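Local coordinates for protein O-succinylhomoserine sulfhydrylase (Mycobacterium tuberculosis, PDB 3NDN) that probably makes L-homocysteine for methionine biosynthesis from O-succinyl-L-homoserine and hydrogen sulfide, using pyridoxal 5'-phosphate as its cofactor, at residues S157-E160 with R161-V165; S138-L141 with P142-V146; Y315-A318 with K319-M322; S128-G131 with S132-V135; E381-A385 with I386-D390. All coordinates share one frame; numbering follows the deposited sequence. Where two conformers were deposited one is given.

Interaction 1 of 5, residues S157-E160 with R161-V165; sequences SQWE and RALSV
Arg-161 folding back over Ser-157, and Leu-163 meeting Trp-159, are local contacts along the short helix 156-162 and its C-terminal end, at the periphery of the seven-stranded sheet of this pyridoxal-phosphate enzyme. The helix is amphipathic, and its two side-chain pairs illustrate its two sides. On the exposed side, Arg-161 sends CG anti to its carbonyl carbon (chi1 -67°) and bends again at chi3, which brings the guanidinium back along the preceding turn. One face of that group then lies over the carbonyl oxygen of Ser-157, with Ser-157 O 3.4 Å from Arg-161 NH1 at an angle too poor for a hydrogen bond; the oxygen is instead bonded by Arg-161 N at 3.2 Å. Arg-161 NH2 reaches the CG methylene of Gln-158 at 3.6 Å, while the amide plane of Gln-158 is turned only 20° from the guanidinium. Gln-158 is held by Asp-155 through NE2 and by Asp-152 N through OE1; in the conformer given, Ser-157 OG also bonds Asp-155. On the buried side, Leu-163 CD1 approaches Trp-159 CE3 at 4.2 Å, oblique to the indole. Leu-163 is the first residue to leave helical geometry, yet its N still bonds Trp-159 O at 3.0 Å. One step on, Ser-164 OG donates to Arg-161 O at 3.0 Å. Trp-159 NE1 bonds Gly-153 O, and the indole packs on Val-124, Val-151 and Val-170 of three strands; Trp-159 and Leu-163 also meet Leu-191 of helix 185-194, so the pair is wedged between sheet and helix.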
loop_
_atom_site.group_PDB
_atom_site.type_symbol
_atom_site.label_atom_id
_atom_site.label_comp_id
_atom_site.label_asym_id
_atom_site.label_seq_id
_atom_site.Cartn_x
_atom_site.Cartn_y
_atom_site.Cartn_z
ATOM N N SER A 157 -18.613 31.497 -34.911
ATOM C CA SER A 157 -18.461 32.925 -35.210
ATOM C C SER A 157 -17.931 33.700 -33.992
ATOM O O SER A 157 -17.273 34.726 -34.147
ATOM C CB SER A 157 -19.746 33.544 -35.788
ATOM O OG SER A 157 -20.771 33.674 -34.824
ATOM N N GLN A 158 -18.198 33.188 -32.790
ATOM C CA GLN A 158 -17.685 33.799 -31.559
ATOM C C GLN A 158 -16.200 33.460 -31.376
ATOM O O GLN A 158 -15.420 34.309 -30.940
ATOM C CB GLN A 158 -18.473 33.351 -30.324
ATOM C CG GLN A 158 -19.906 33.841 -30.252
ATOM C CD GLN A 158 -20.597 33.453 -28.952
ATOM O OE1 GLN A 158 -20.025 33.568 -27.868
ATOM N NE2 GLN A 158 -21.837 32.992 -29.060
ATOM N N TRP A 159 -15.830 32.214 -31.702
ATOM C CA TRP A 159 -14.430 31.790 -31.734
ATOM C C TRP A 159 -13.642 32.661 -32.725
ATOM O O TRP A 159 -12.525 33.101 -32.430
ATOM C CB TRP A 159 -14.307 30.308 -32.135
ATOM C CG TRP A 159 -14.608 29.265 -31.034
ATOM C CD1 TRP A 159 -15.698 28.432 -30.971
ATOM C CD2 TRP A 159 -13.793 28.938 -29.886
ATOM N NE1 TRP A 159 -15.615 27.616 -29.858
ATOM C CE2 TRP A 159 -14.464 27.909 -29.173
ATOM C CE3 TRP A 159 -12.571 29.418 -29.390
ATOM C CZ2 TRP A 159 -13.951 27.353 -27.979
ATOM C CZ3 TRP A 159 -12.060 28.871 -28.197
ATOM C CH2 TRP A 159 -12.749 27.841 -27.512
ATOM N N GLU A 160 -14.223 32.904 -33.900
ATOM C CA GLU A 160 -13.546 33.697 -34.924
ATOM C C GLU A 160 -13.279 35.129 -34.439
ATOM O O GLU A 160 -12.156 35.628 -34.571
ATOM C CB GLU A 160 -14.316 33.671 -36.253
ATOM C CG GLU A 160 -13.582 34.365 -37.400
ATOM C CD GLU A 160 -13.951 33.812 -38.771
ATOM O OE1 GLU A 160 -14.997 33.133 -38.900
ATOM O OE2 GLU A 160 -13.185 34.061 -39.729
ATOM N N ARG A 161 -14.289 35.760 -33.842
ATOM C CA ARG A 161 -14.152 37.132 -33.316
ATOM C C ARG A 161 -13.138 37.262 -32.172
ATOM O O ARG A 161 -12.344 38.199 -32.154
ATOM C CB ARG A 161 -15.515 37.723 -32.919
ATOM C CG ARG A 161 -16.441 37.973 -34.123
ATOM C CD ARG A 161 -17.677 38.809 -33.766
ATOM N NE ARG A 161 -18.613 38.112 -32.870
ATOM C CZ ARG A 161 -19.588 37.291 -33.267
ATOM N NH1 ARG A 161 -19.777 37.029 -34.556
ATOM N NH2 ARG A 161 -20.377 36.719 -32.368
ATOM N N ALA A 162 -13.163 36.326 -31.225
ATOM C CA ALA A 162 -12.206 36.334 -30.107
ATOM C C ALA A 162 -10.770 36.075 -30.550
ATOM O O ALA A 162 -9.834 36.583 -29.930
ATOM C CB ALA A 162 -12.616 35.328 -29.033
ATOM N N LEU A 163 -10.602 35.287 -31.613
ATOM C CA LEU A 163 -9.271 34.928 -32.124
ATOM C C LEU A 163 -8.793 35.789 -33.321
ATOM O O LEU A 163 -7.995 35.336 -34.151
ATOM C CB LEU A 163 -9.207 33.421 -32.463
ATOM C CG LEU A 163 -9.285 32.405 -31.298
ATOM C CD1 LEU A 163 -9.488 30.977 -31.813
ATOM C CD2 LEU A 163 -8.066 32.475 -30.359
ATOM N N SER A 164 -9.265 37.029 -33.403
ATOM C CA SER A 164 -8.852 37.918 -34.495
ATOM C C SER A 164 -7.651 38.806 -34.112
ATOM O O SER A 164 -7.212 39.643 -34.903
ATOM C CB SER A 164 -10.029 38.752 -34.995
ATOM O OG SER A 164 -10.449 39.656 -33.995
ATOM N N VAL A 165 -7.132 38.616 -32.900
ATOM C CA VAL A 165 -5.887 39.263 -32.445
ATOM C C VAL A 165 -4.941 38.196 -31.857
ATOM O O VAL A 165 -5.417 37.129 -31.468
ATOM C CB VAL A 165 -6.152 40.391 -31.394
ATOM C CG1 VAL A 165 -6.987 41.533 -31.995
ATOM C CG2 VAL A 165 -6.804 39.836 -30.125
#

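Interaction 2 of 5, residues S138-L141 with P142-V146; sequences SEIL and PRWGV
Ile-140 and Trp-144 run side by side and point the same way, the CG2 methyl of Ile-140 lying 3.7 Å from CZ3 on the six-membered ring of Trp-144 and oblique to the indole. CG2 stands anti to the Ile-140 backbone N because chi1 is -64°, and this turns it toward the tryptophan. Over the centre of one indole face sits a water, 3.2 Å above the plane. It donates to Ile-140 O at 2.9 Å and accepts from Arg-143 NH1, lying in the plane of the guanidinium at its edge. Arg-143 reaches it with a chain extended from CG to NE, and NH1 also bonds Gly-114 O of the second subunit. The Trp-144 indole likewise faces the partner: NE1 bonds Leu-117 O of the second subunit, and the ring meets Trp-144 of that subunit.

These side chains lie at the C-terminal end of helix 131-143, in the beta-alpha-beta unit formed with strands 122-126 and 147-151. The ending is a Schellman motif with Gly-145, at positive phi, as its C-prime residue: Val-146 N bonds Leu-141 O at 3.2 Å, and Gly-145 N bonds Pro-142 O at 3.0 Å. Pro-142, with no N-H to give the preceding turn, lies where the helix kinks; its CG is 3.4 Å from Ser-138 O. Leu-141 CB touches Val-146 CB at 4.0 Å across the reversal, and the leucine packs on Phe-110 and Leu-113 of helix 105-114.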
loop_
_atom_site.group_PDB
_atom_site.type_symbol
_atom_site.label_atom_id
_atom_site.label_comp_id
_atom_site.label_asym_id
_atom_site.label_seq_id
_atom_site.Cartn_x
_atom_site.Cartn_y
_atom_site.Cartn_z
ATOM N N SER A 138 -11.371 32.171 -14.770
ATOM C CA SER A 138 -12.043 33.451 -14.527
ATOM C C SER A 138 -11.483 34.247 -13.346
ATOM O O SER A 138 -11.545 35.487 -13.361
ATOM C CB SER A 138 -13.561 33.254 -14.361
ATOM O OG SER A 138 -13.852 32.622 -13.118
ATOM N N GLU A 139 -10.944 33.556 -12.332
ATOM C CA GLU A 139 -10.517 34.228 -11.094
ATOM C C GLU A 139 -9.037 34.083 -10.726
ATOM O O GLU A 139 -8.372 35.084 -10.423
ATOM C CB GLU A 139 -11.377 33.786 -9.904
ATOM C CG GLU A 139 -12.881 34.094 -10.040
ATOM C CD GLU A 139 -13.703 33.511 -8.894
ATOM O OE1 GLU A 139 -13.164 33.350 -7.782
ATOM O OE2 GLU A 139 -14.901 33.217 -9.099
ATOM N N ILE A 140 -8.526 32.848 -10.715
ATOM C CA ILE A 140 -7.160 32.602 -10.228
ATOM C C ILE A 140 -6.079 33.151 -11.170
ATOM O O ILE A 140 -5.161 33.836 -10.720
ATOM C CB ILE A 140 -6.922 31.100 -9.871
ATOM C CG1 ILE A 140 -7.834 30.689 -8.703
ATOM C CG2 ILE A 140 -5.434 30.845 -9.531
ATOM C CD1 ILE A 140 -7.814 29.177 -8.350
ATOM N N LEU A 141 -6.180 32.860 -12.464
ATOM C CA LEU A 141 -5.193 33.370 -13.410
ATOM C C LEU A 141 -5.280 34.910 -13.660
ATOM O O LEU A 141 -4.242 35.569 -13.736
ATOM C CB LEU A 141 -5.190 32.557 -14.720
ATOM C CG LEU A 141 -4.541 31.165 -14.612
ATOM C CD1 LEU A 141 -4.786 30.319 -15.864
ATOM C CD2 LEU A 141 -3.040 31.264 -14.314
ATOM N N PRO A 142 -6.499 35.473 -13.783
ATOM C CA PRO A 142 -6.569 36.948 -13.881
ATOM C C PRO A 142 -6.031 37.710 -12.649
ATOM O O PRO A 142 -5.543 38.836 -12.799
ATOM C CB PRO A 142 -8.064 37.210 -14.104
ATOM C CG PRO A 142 -8.542 35.954 -14.846
ATOM C CD PRO A 142 -7.806 34.857 -14.082
ATOM N N ARG A 143 -6.083 37.106 -11.457
ATOM C CA ARG A 143 -5.486 37.725 -10.246
ATOM C C ARG A 143 -3.959 37.866 -10.408
ATOM O O ARG A 143 -3.336 38.764 -9.827
ATOM C CB ARG A 143 -5.852 36.934 -8.968
ATOM C CG ARG A 143 -5.242 37.463 -7.650
ATOM C CD ARG A 143 -5.784 36.684 -6.439
ATOM N NE ARG A 143 -5.072 36.928 -5.177
ATOM C CZ ARG A 143 -4.070 36.177 -4.715
ATOM N NH1 ARG A 143 -3.616 35.147 -5.427
ATOM N NH2 ARG A 143 -3.504 36.462 -3.540
ATOM N N TRP A 144 -3.383 36.994 -11.232
ATOM C CA TRP A 144 -1.954 37.013 -11.551
ATOM C C TRP A 144 -1.654 37.652 -12.936
ATOM O O TRP A 144 -0.595 37.404 -13.538
ATOM C CB TRP A 144 -1.352 35.594 -11.414
ATOM C CG TRP A 144 -1.113 35.161 -9.960
ATOM C CD1 TRP A 144 -0.660 35.953 -8.926
ATOM C CD2 TRP A 144 -1.290 33.842 -9.401
ATOM N NE1 TRP A 144 -0.554 35.204 -7.762
ATOM C CE2 TRP A 144 -0.936 33.914 -8.025
ATOM C CE3 TRP A 144 -1.725 32.611 -9.924
ATOM C CZ2 TRP A 144 -1.010 32.800 -7.165
ATOM C CZ3 TRP A 144 -1.795 31.506 -9.071
ATOM C CH2 TRP A 144 -1.437 31.607 -7.708
ATOM N N GLY A 145 -2.592 38.470 -13.433
ATOM C CA GLY A 145 -2.345 39.327 -14.612
ATOM C C GLY A 145 -2.734 38.805 -15.987
ATOM O O GLY A 145 -2.522 39.494 -17.005
ATOM N N VAL A 146 -3.305 37.601 -16.037
ATOM C CA VAL A 146 -3.727 36.998 -17.304
ATOM C C VAL A 146 -5.028 37.637 -17.840
ATOM O O VAL A 146 -5.950 37.912 -17.060
ATOM C CB VAL A 146 -3.881 35.449 -17.145
ATOM C CG1 VAL A 146 -4.509 34.816 -18.384
ATOM C CG2 VAL A 146 -2.527 34.814 -16.830
HETATM O O HOH W 1 -4.332 33.774 -7.892
#

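Interaction 3 of 5, residues Y315-A318 with K319-M322; sequences YDLA and KRQM
Leu-317 O is gripped by two backbone N-H groups, a bond from Gln-321 N at 3.2 Å and a weak one from Arg-320 N at 3.1 Å. This is the C-terminal turn of the short helix 315-321; Met-322 is the first residue outside helical geometry, yet its N still bonds Ala-318 O at 2.9 Å. Side chains decorate the turn in pairs. Leu-317, with CG anti to its backbone N (chi1 173°), projects CD1 between two polar groups: Arg-320 NH2 lies 3.4 Å from it, and Gln-321 OE1 is its neighbour at 3.7 Å. The guanidinium has one face over Leu-317 CA; its NH2 makes a weak, long ion pair with Asp-184. Gln-321 ties the helix to the residues at the start of helix 185-194 and just before it, its amide bonding Val-183 O and Ile-185 N. One turn earlier, Lys-319 and Tyr-315 lie side by side, the lysine doubled over by bends at chi2 and chi3. Its aliphatic chain runs alongside the tyrosine, CG over one ring face in a CH-pi contact, with Lys-319 CG 4.0 Å from the Tyr-315 ring centroid and 19° off the normal.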
loop_
_atom_site.group_PDB
_atom_site.type_symbol
_atom_site.label_atom_id
_atom_site.label_comp_id
_atom_site.label_asym_id
_atom_site.label_seq_id
_atom_site.Cartn_x
_atom_site.Cartn_y
_atom_site.Cartn_z
ATOM N N TYR A 315 -25.442 15.648 -33.522
ATOM C CA TYR A 315 -25.160 14.234 -33.824
ATOM C C TYR A 315 -24.128 14.014 -34.939
ATOM O O TYR A 315 -23.249 13.149 -34.814
ATOM C CB TYR A 315 -26.453 13.495 -34.162
ATOM C CG TYR A 315 -26.296 12.019 -34.473
ATOM C CD1 TYR A 315 -25.929 11.104 -33.479
ATOM C CD2 TYR A 315 -26.531 11.534 -35.770
ATOM C CE1 TYR A 315 -25.785 9.739 -33.771
ATOM C CE2 TYR A 315 -26.396 10.170 -36.072
ATOM C CZ TYR A 315 -26.027 9.285 -35.067
ATOM O OH TYR A 315 -25.910 7.951 -35.363
ATOM N N ASP A 316 -24.243 14.771 -36.031
ATOM C CA ASP A 316 -23.302 14.612 -37.142
ATOM C C ASP A 316 -21.859 14.937 -36.727
ATOM O O ASP A 316 -20.934 14.256 -37.161
ATOM C CB ASP A 316 -23.722 15.426 -38.375
ATOM C CG ASP A 316 -24.947 14.836 -39.094
ATOM O OD1 ASP A 316 -25.297 13.646 -38.880
ATOM O OD2 ASP A 316 -25.559 15.572 -39.897
ATOM N N LEU A 317 -21.684 15.968 -35.894
ATOM C CA LEU A 317 -20.362 16.318 -35.349
ATOM C C LEU A 317 -19.825 15.245 -34.392
ATOM O O LEU A 317 -18.636 14.923 -34.422
ATOM C CB LEU A 317 -20.390 17.697 -34.660
ATOM C CG LEU A 317 -19.121 18.117 -33.891
ATOM C CD1 LEU A 317 -17.887 18.170 -34.805
ATOM C CD2 LEU A 317 -19.317 19.455 -33.165
ATOM N N ALA A 318 -20.693 14.705 -33.542
ATOM C CA ALA A 318 -20.322 13.582 -32.656
ATOM C C ALA A 318 -19.784 12.378 -33.445
ATOM O O ALA A 318 -18.753 11.781 -33.069
ATOM C CB ALA A 318 -21.504 13.170 -31.787
ATOM N N LYS A 319 -20.453 12.052 -34.551
ATOM C CA LYS A 319 -20.028 10.930 -35.424
ATOM C C LYS A 319 -18.712 11.220 -36.161
ATOM O O LYS A 319 -17.966 10.291 -36.472
ATOM C CB LYS A 319 -21.127 10.536 -36.432
ATOM C CG LYS A 319 -22.417 9.926 -35.824
ATOM C CD LYS A 319 -22.250 8.487 -35.300
ATOM C CE LYS A 319 -22.253 7.447 -36.416
ATOM N NZ LYS A 319 -22.160 6.060 -35.866
ATOM N N ARG A 320 -18.434 12.500 -36.419
ATOM C CA ARG A 320 -17.204 12.940 -37.085
ATOM C C ARG A 320 -15.959 12.805 -36.196
ATOM O O ARG A 320 -14.910 12.394 -36.673
ATOM C CB ARG A 320 -17.307 14.412 -37.528
ATOM C CG ARG A 320 -17.868 14.654 -38.897
ATOM C CD ARG A 320 -17.278 15.924 -39.556
ATOM N NE ARG A 320 -17.457 17.178 -38.809
ATOM C CZ ARG A 320 -18.596 17.874 -38.734
ATOM N NH1 ARG A 320 -19.703 17.436 -39.324
ATOM N NH2 ARG A 320 -18.636 19.011 -38.051
ATOM N N GLN A 321 -16.071 13.155 -34.914
ATOM C CA GLN A 321 -14.881 13.241 -34.036
ATOM C C GLN A 321 -14.817 12.253 -32.846
ATOM O O GLN A 321 -13.776 12.166 -32.174
ATOM C CB GLN A 321 -14.642 14.691 -33.564
ATOM C CG GLN A 321 -15.628 15.244 -32.534
ATOM C CD GLN A 321 -15.396 16.727 -32.213
ATOM O OE1 GLN A 321 -14.769 17.456 -32.986
ATOM N NE2 GLN A 321 -15.914 17.176 -31.072
ATOM N N MET A 322 -15.915 11.538 -32.586
ATOM C CA MET A 322 -15.958 10.511 -31.522
ATOM C C MET A 322 -16.306 9.130 -32.096
ATOM O O MET A 322 -17.049 9.033 -33.077
ATOM C CB MET A 322 -16.989 10.868 -30.447
ATOM C CG MET A 322 -16.930 12.290 -29.899
ATOM S SD MET A 322 -18.263 12.634 -28.713
ATOM C CE MET A 322 -17.688 11.739 -27.252
#

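Interaction 4 of 5, residues S128-G131 with S132-V135; sequences SLFG and SCFV
Phe-130 CB begins the contact, 3.9 Å from the sulfur of Cys-133, in the first turn of helix 131-143, whose N-cap position Phe-130 holds. With chi1 at -171° the ring swings out anti to the backbone N, and its CD2 edge continues along the same neighbour, lying 4.0 Å from Cys-133 SG. The sulfur sits close to the ring plane, 80° off the normal, so the sulfur-aromatic contact is made at the edge. Farther along, CE2 reaches Ser-132 CB at 4.2 Å, and the ring also packs on Met-106 of helix 105-114 and on Arg-77 of the second subunit.

The backbone of Phe-130 lies in the loop that leads out of strand 122-126. Its carbonyl opens the helical bonding: Phe-134 N donates to Phe-130 O at 3.1 Å, nearly along the C=O axis, and Val-135 N follows with a bond to Gly-131 O in the carbonyl plane. Strand 169-173 meets this start of the helix, its Glu-173 carboxylate bonded by Phe-130 N and its Phe-171 packed on Leu-129 and Cys-133.

Leu-129 turns its CB toward the helix and packs against Cys-133 CB at 4.2 Å and Phe-134 CB at 4.5 Å. Ser-132 OG faces the subunit boundary, where it bonds His-257 ND1 of the second subunit, while Phe-134 leads off to stack on Phe-150.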
loop_
_atom_site.group_PDB
_atom_site.type_symbol
_atom_site.label_atom_id
_atom_site.label_comp_id
_atom_site.label_asym_id
_atom_site.label_seq_id
_atom_site.Cartn_x
_atom_site.Cartn_y
_atom_site.Cartn_z
ATOM N N SER A 128 -18.646 26.799 -20.893
ATOM C CA SER A 128 -19.270 25.610 -20.291
ATOM C C SER A 128 -18.240 24.607 -19.791
ATOM O O SER A 128 -17.935 23.617 -20.476
ATOM C CB SER A 128 -20.243 24.937 -21.264
ATOM O OG SER A 128 -21.385 25.753 -21.482
ATOM N N LEU A 129 -17.721 24.871 -18.592
ATOM C CA LEU A 129 -16.631 24.084 -18.011
ATOM C C LEU A 129 -16.978 23.457 -16.656
ATOM O O LEU A 129 -17.911 23.898 -15.970
ATOM C CB LEU A 129 -15.365 24.945 -17.868
ATOM C CG LEU A 129 -14.816 25.714 -19.088
ATOM C CD1 LEU A 129 -13.766 26.734 -18.674
ATOM C CD2 LEU A 129 -14.243 24.775 -20.154
ATOM N N PHE A 130 -16.222 22.418 -16.296
ATOM C CA PHE A 130 -16.127 21.892 -14.918
ATOM C C PHE A 130 -15.944 23.072 -13.951
ATOM O O PHE A 130 -15.104 23.939 -14.191
ATOM C CB PHE A 130 -14.906 20.966 -14.849
ATOM C CG PHE A 130 -14.772 20.156 -13.566
ATOM C CD1 PHE A 130 -15.766 19.265 -13.169
ATOM C CD2 PHE A 130 -13.593 20.223 -12.816
ATOM C CE1 PHE A 130 -15.619 18.489 -11.995
ATOM C CE2 PHE A 130 -13.427 19.459 -11.647
ATOM C CZ PHE A 130 -14.446 18.585 -11.236
ATOM N N GLY A 131 -16.731 23.101 -12.875
ATOM C CA GLY A 131 -16.660 24.162 -11.854
ATOM C C GLY A 131 -15.283 24.737 -11.547
ATOM O O GLY A 131 -15.053 25.951 -11.717
ATOM N N SER A 132 -14.375 23.878 -11.078
ATOM C CA SER A 132 -13.004 24.283 -10.749
ATOM C C SER A 132 -12.192 24.799 -11.955
ATOM O O SER A 132 -11.367 25.704 -11.794
ATOM C CB SER A 132 -12.256 23.153 -10.042
ATOM O OG SER A 132 -12.723 22.965 -8.717
ATOM N N CYS A 133 -12.394 24.220 -13.141
ATOM C CA CYS A 133 -11.760 24.763 -14.362
ATOM C C CYS A 133 -12.197 26.216 -14.657
ATOM O O CYS A 133 -11.371 27.038 -15.074
ATOM C CB CYS A 133 -12.009 23.876 -15.589
ATOM S SG CYS A 133 -11.298 22.199 -15.472
ATOM N N PHE A 134 -13.486 26.515 -14.451
ATOM C CA PHE A 134 -14.009 27.879 -14.637
ATOM C C PHE A 134 -13.371 28.850 -13.636
ATOM O O PHE A 134 -12.971 29.954 -14.021
ATOM C CB PHE A 134 -15.558 27.926 -14.562
ATOM C CG PHE A 134 -16.149 29.304 -14.841
ATOM C CD1 PHE A 134 -16.365 29.735 -16.155
ATOM C CD2 PHE A 134 -16.495 30.159 -13.793
ATOM C CE1 PHE A 134 -16.904 31.008 -16.424
ATOM C CE2 PHE A 134 -17.030 31.445 -14.053
ATOM C CZ PHE A 134 -17.232 31.860 -15.366
ATOM N N VAL A 135 -13.245 28.427 -12.375
ATOM C CA VAL A 135 -12.623 29.261 -11.324
ATOM C C VAL A 135 -11.159 29.584 -11.666
ATOM O O VAL A 135 -10.715 30.714 -11.473
ATOM C CB VAL A 135 -12.703 28.606 -9.911
ATOM C CG1 VAL A 135 -11.891 29.406 -8.886
ATOM C CG2 VAL A 135 -14.147 28.453 -9.455
#

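Interaction 5 of 5, residues E381-A385 with I386-D390; sequences EGRAA and IGLGD
Arg-383 O receives the returning chain as helix 379-385 gives way to the loop before strand 392-396: Leu-388 N bonds it at 3.0 Å, and Ile-386 N adds a weak bond at 3.2 Å. Together with Gly-387 N to Ala-384 O, also 3.2 Å, this makes a Schellman motif, in which Gly-387 takes positive phi (84°) and reverses the chain. Ile-386 occupies the bend with CG1 between its backbone N and carbonyl carbon (chi1 51°), which puts CG1 3.4 Å from Arg-383 O. The side chains of Arg-383 and Leu-388 cross, the CD methylene of the arginine meeting Leu-388 CD2 at 4.1 Å. Beyond that apolar touch, the bend at chi3 turns the guanidinium toward the neighbouring loop, where NH1 bonds His-375 O and the side chain packs on Ala-371 and Met-378. Leu-388 is buried and also rests on His-375. A water completes the link, lying in the guanidinium plane at its edge: it accepts from Arg-383 NE at 3.1 Å and donates to Leu-388 O at 2.7 Å.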
loop_
_atom_site.group_PDB
_atom_site.type_symbol
_atom_site.label_atom_id
_atom_site.label_comp_id
_atom_site.label_asym_id
_atom_site.label_seq_id
_atom_site.Cartn_x
_atom_site.Cartn_y
_atom_site.Cartn_z
ATOM N N GLU A 381 -30.206 31.942 -12.262
ATOM C CA GLU A 381 -30.214 32.689 -13.523
ATOM C C GLU A 381 -29.246 32.083 -14.545
ATOM O O GLU A 381 -29.603 31.895 -15.711
ATOM C CB GLU A 381 -29.898 34.173 -13.281
ATOM N N GLY A 382 -28.030 31.768 -14.095
ATOM C CA GLY A 382 -27.014 31.133 -14.936
ATOM C C GLY A 382 -27.387 29.738 -15.424
ATOM O O GLY A 382 -27.004 29.342 -16.530
ATOM N N ARG A 383 -28.126 28.993 -14.601
ATOM C CA ARG A 383 -28.588 27.647 -14.965
ATOM C C ARG A 383 -29.647 27.683 -16.074
ATOM O O ARG A 383 -29.617 26.864 -16.999
ATOM C CB ARG A 383 -29.116 26.889 -13.737
ATOM C CG ARG A 383 -28.049 26.531 -12.702
ATOM C CD ARG A 383 -28.540 25.484 -11.694
ATOM N NE ARG A 383 -29.547 26.001 -10.762
ATOM C CZ ARG A 383 -29.279 26.559 -9.580
ATOM N NH1 ARG A 383 -28.025 26.688 -9.156
ATOM N NH2 ARG A 383 -30.272 26.989 -8.814
ATOM N N ALA A 384 -30.574 28.635 -15.974
ATOM C CA ALA A 384 -31.628 28.825 -16.982
ATOM C C ALA A 384 -31.045 29.138 -18.361
ATOM O O ALA A 384 -31.583 28.705 -19.384
ATOM C CB ALA A 384 -32.596 29.931 -16.545
ATOM N N ALA A 385 -29.940 29.886 -18.366
ATOM C CA ALA A 385 -29.219 30.253 -19.585
ATOM C C ALA A 385 -28.853 29.043 -20.444
ATOM O O ALA A 385 -28.985 29.097 -21.669
ATOM C CB ALA A 385 -27.966 31.052 -19.235
ATOM N N ILE A 386 -28.407 27.960 -19.798
ATOM C CA ILE A 386 -27.970 26.736 -20.500
ATOM C C ILE A 386 -29.001 25.599 -20.547
ATOM O O ILE A 386 -28.709 24.507 -21.053
ATOM C CB ILE A 386 -26.623 26.179 -19.934
ATOM C CG1 ILE A 386 -26.680 26.037 -18.405
ATOM C CG2 ILE A 386 -25.452 27.045 -20.386
ATOM C CD1 ILE A 386 -25.601 25.154 -17.817
ATOM N N GLY A 387 -30.199 25.853 -20.023
ATOM C CA GLY A 387 -31.296 24.877 -20.072
ATOM C C GLY A 387 -31.289 23.834 -18.961
ATOM O O GLY A 387 -31.953 22.801 -19.074
ATOM N N LEU A 388 -30.553 24.110 -17.883
ATOM C CA LEU A 388 -30.443 23.186 -16.753
ATOM C C LEU A 388 -31.512 23.411 -15.665
ATOM O O LEU A 388 -31.242 24.031 -14.623
ATOM C CB LEU A 388 -29.017 23.235 -16.166
ATOM C CG LEU A 388 -28.672 22.393 -14.937
ATOM C CD1 LEU A 388 -28.793 20.911 -15.239
ATOM C CD2 LEU A 388 -27.270 22.731 -14.420
ATOM N N GLY A 389 -32.720 22.896 -15.904
ATOM C CA GLY A 389 -33.828 23.034 -14.944
ATOM C C GLY A 389 -33.726 22.135 -13.717
ATOM O O GLY A 389 -32.851 21.262 -13.643
ATOM N N ASP A 390 -34.631 22.344 -12.757
ATOM C CA ASP A 390 -34.693 21.548 -11.526
ATOM C C ASP A 390 -35.156 20.100 -11.766
ATOM O O ASP A 390 -35.107 19.276 -10.853
ATOM C CB ASP A 390 -35.600 22.219 -10.478
ATOM C CG ASP A 390 -34.895 23.336 -9.684
ATOM O OD1 ASP A 390 -33.665 23.259 -9.421
ATOM O OD2 ASP A 390 -35.597 24.283 -9.274
HETATM O O HOH W 2 -32.041 24.953 -12.192
#

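Overall arrangement
All five contacts are helix ends read at close range, and their chemistry follows their setting. Interactions 1 to 4 are partly buried. Interactions 4 and 2 hold the start and finish of one helix, 131-143, and touch through a probable bond from Ile-140 N to Val-135 O; both also face the second subunit, through aromatic and polar groups. Interactions 1 and 3 close peripheral helices, with one charged chain folded back in interaction 1 and two in interaction 3, though a tryptophan carries interaction 1 into the large sheet. Interaction 5 is the surface contact, repeating the Schellman ending of interaction 2 without a partner subunit. Its nearest atoms come within about 4 Å of interaction 4 without touching.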